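PDB 6IDY: lipase aflb from Neosartorya fumigata, which probably hydrolyses the ester bonds of lipids, as expected of a fungal lipase of the alpha/beta-hydrolase fold. Local coordinates for residues A146-A151 against V192-I197. Numbering follows the deposited sequence.
Sequences AIHIPA and VVWLNI
His148 and Trp194 stand next to each other as a hydrogen-bonded antiparallel pair, their side chains rising in the same direction from one face of the sheet. The imidazole lies almost parallel to the indole, planes 13° apart, but is slid so far that the rings barely overlap. CD2 of His148 hovers over the rim of the indole, 3.3 Å from Trp194 CZ2, while CB of His148 makes a CH-pi contact over the five-membered ring, 3.8 Å from its centroid. Two different first torsions bring the rings side by side: His148 CG is anti to its backbone N (chi1 -175°), whereas Trp194 CG takes the crowded position between N and carbonyl carbon (chi1 50°). One nitrogen of each ring is bonded beyond the pair, which helps fix both rotations: His148 ND1 with Asn115 OD1 and Trp194 NE1 with Leu110 O. Farther along the indole, Pro150 CG meets CZ3 of Trp194 obliquely at 3.9 Å.

Beneath the rings the backbones are clipped together by a nearly straight bond from His148 N to Trp194 O (2.8 Å) and a longer one from Trp194 N to His148 O (3.2 Å). Asn196 N to Ala146 O adds a third. On the face carrying Ile147 and Leu195, Leu195 CD1 lies 3.9 Å from Ile147 CG1, and it also reaches Ala146 CB, just before the strand, at 3.9 Å.

Strand 147-148 is the short antiparallel edge of an otherwise parallel alpha/beta-hydrolase sheet. Strand 161-166 flanks 190-195 on its other side, helix 205-223 packs against Ile147 through Tyr218, and on the other face of the sheet Ala173 of helix 173-178 touches Trp194.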
loop_
_atom_site.group_PDB
_atom_site.type_symbol
_atom_site.label_atom_id
_atom_site.label_comp_id
_atom_site.label_asym_id
_atom_site.label_seq_id
_atom_site.Cartn_x
_atom_site.Cartn_y
_atom_site.Cartn_z
ATOM N N ALA A 146 1.922 -5.863 -15.795
ATOM C CA ALA A 146 1.644 -5.086 -14.580
ATOM C C ALA A 146 2.945 -4.704 -13.856
ATOM O O ALA A 146 2.948 -3.773 -13.049
ATOM C CB ALA A 146 0.745 -5.880 -13.650
ATOM N N ILE A 147 4.047 -5.416 -14.153
ATOM C CA ILE A 147 5.339 -5.197 -13.503
ATOM C C ILE A 147 6.122 -4.077 -14.165
ATOM O O ILE A 147 6.464 -4.173 -15.340
ATOM C CB ILE A 147 6.183 -6.501 -13.403
ATOM C CG1 ILE A 147 5.334 -7.698 -12.902
ATOM C CG2 ILE A 147 7.427 -6.275 -12.528
ATOM C CD1 ILE A 147 5.909 -9.090 -13.207
ATOM N N HIS A 148 6.436 -3.033 -13.400
ATOM C CA HIS A 148 7.263 -1.951 -13.903
ATOM C C HIS A 148 8.688 -2.224 -13.452
ATOM O O HIS A 148 8.992 -2.127 -12.261
ATOM C CB HIS A 148 6.783 -0.568 -13.433
ATOM C CG HIS A 148 7.570 0.547 -14.048
ATOM N ND1 HIS A 148 7.200 1.105 -15.258
ATOM C CD2 HIS A 148 8.720 1.125 -13.634
ATOM C CE1 HIS A 148 8.107 2.034 -15.516
ATOM N NE2 HIS A 148 9.045 2.079 -14.572
ATOM N N ILE A 149 9.542 -2.616 -14.403
ATOM C CA ILE A 149 10.953 -2.897 -14.160
ATOM C C ILE A 149 11.759 -1.672 -14.616
ATOM O O ILE A 149 11.846 -1.420 -15.821
ATOM C CB ILE A 149 11.431 -4.215 -14.840
ATOM C CG1 ILE A 149 10.620 -5.433 -14.331
ATOM C CG2 ILE A 149 12.942 -4.423 -14.627
ATOM C CD1 ILE A 149 10.820 -6.740 -15.116
ATOM N N PRO A 150 12.329 -0.881 -13.679
ATOM C CA PRO A 150 13.115 0.290 -14.094
ATOM C C PRO A 150 14.328 -0.125 -14.922
ATOM O O PRO A 150 14.881 -1.204 -14.703
ATOM C CB PRO A 150 13.521 0.933 -12.758
ATOM C CG PRO A 150 12.496 0.420 -11.764
ATOM C CD PRO A 150 12.293 -0.998 -12.207
ATOM N N ALA A 151 14.715 0.712 -15.893
ATOM C CA ALA A 151 15.865 0.467 -16.778
ATOM C C ALA A 151 17.178 0.257 -16.001
ATOM O O ALA A 151 18.114 -0.325 -16.544
ATOM C CB ALA A 151 16.018 1.609 -17.770
ATOM N N VAL A 192 14.513 -2.032 -6.509
ATOM C CA VAL A 192 13.059 -1.930 -6.561
ATOM C C VAL A 192 12.449 -2.152 -7.951
ATOM O O VAL A 192 13.004 -1.763 -8.981
ATOM C CB VAL A 192 12.512 -0.618 -5.929
ATOM C CG1 VAL A 192 12.880 -0.514 -4.445
ATOM C CG2 VAL A 192 12.954 0.631 -6.701
ATOM N N VAL A 193 11.282 -2.793 -7.937
ATOM C CA VAL A 193 10.366 -2.973 -9.059
ATOM C C VAL A 193 8.999 -2.686 -8.451
ATOM O O VAL A 193 8.824 -2.876 -7.243
ATOM C CB VAL A 193 10.421 -4.354 -9.784
ATOM C CG1 VAL A 193 11.750 -4.563 -10.500
ATOM C CG2 VAL A 193 10.109 -5.517 -8.846
ATOM N N TRP A 194 8.052 -2.191 -9.233
ATOM C CA TRP A 194 6.736 -1.984 -8.634
ATOM C C TRP A 194 5.638 -2.599 -9.480
ATOM O O TRP A 194 5.752 -2.724 -10.697
ATOM C CB TRP A 194 6.448 -0.530 -8.245
ATOM C CG TRP A 194 6.705 0.484 -9.309
ATOM C CD1 TRP A 194 5.820 0.929 -10.244
ATOM C CD2 TRP A 194 7.891 1.276 -9.464
ATOM N NE1 TRP A 194 6.401 1.911 -11.014
ATOM C CE2 TRP A 194 7.671 2.151 -10.552
ATOM C CE3 TRP A 194 9.140 1.303 -8.817
ATOM C CZ2 TRP A 194 8.642 3.066 -10.989
ATOM C CZ3 TRP A 194 10.103 2.194 -9.257
ATOM C CH2 TRP A 194 9.854 3.061 -10.333
ATOM N N LEU A 195 4.598 -3.050 -8.801
ATOM C CA LEU A 195 3.496 -3.735 -9.432
ATOM C C LEU A 195 2.290 -2.827 -9.573
ATOM O O LEU A 195 1.657 -2.485 -8.583
ATOM C CB LEU A 195 3.184 -4.989 -8.607
ATOM C CG LEU A 195 2.132 -5.946 -9.120
ATOM C CD1 LEU A 195 2.608 -6.684 -10.376
ATOM C CD2 LEU A 195 1.791 -6.934 -8.039
ATOM N N ASN A 196 1.984 -2.413 -10.799
ATOM C CA ASN A 196 0.799 -1.594 -11.013
ATOM C C ASN A 196 -0.368 -2.553 -11.237
ATOM O O ASN A 196 -0.514 -3.102 -12.333
ATOM C CB ASN A 196 0.988 -0.628 -12.180
ATOM C CG ASN A 196 2.021 0.435 -11.909
ATOM O OD1 ASN A 196 1.966 1.148 -10.902
ATOM N ND2 ASN A 196 2.985 0.565 -12.810
ATOM N N ILE A 197 -1.139 -2.821 -10.169
ATOM C CA ILE A 197 -2.295 -3.721 -10.222
ATOM C C ILE A 197 -3.423 -3.047 -11.020
ATOM O O ILE A 197 -3.795 -1.920 -10.682
ATOM C CB ILE A 197 -2.740 -4.194 -8.804
ATOM C CG1 ILE A 197 -1.607 -5.015 -8.115
ATOM C CG2 ILE A 197 -4.065 -4.985 -8.864
ATOM C CD1 ILE A 197 -1.795 -5.312 -6.599
#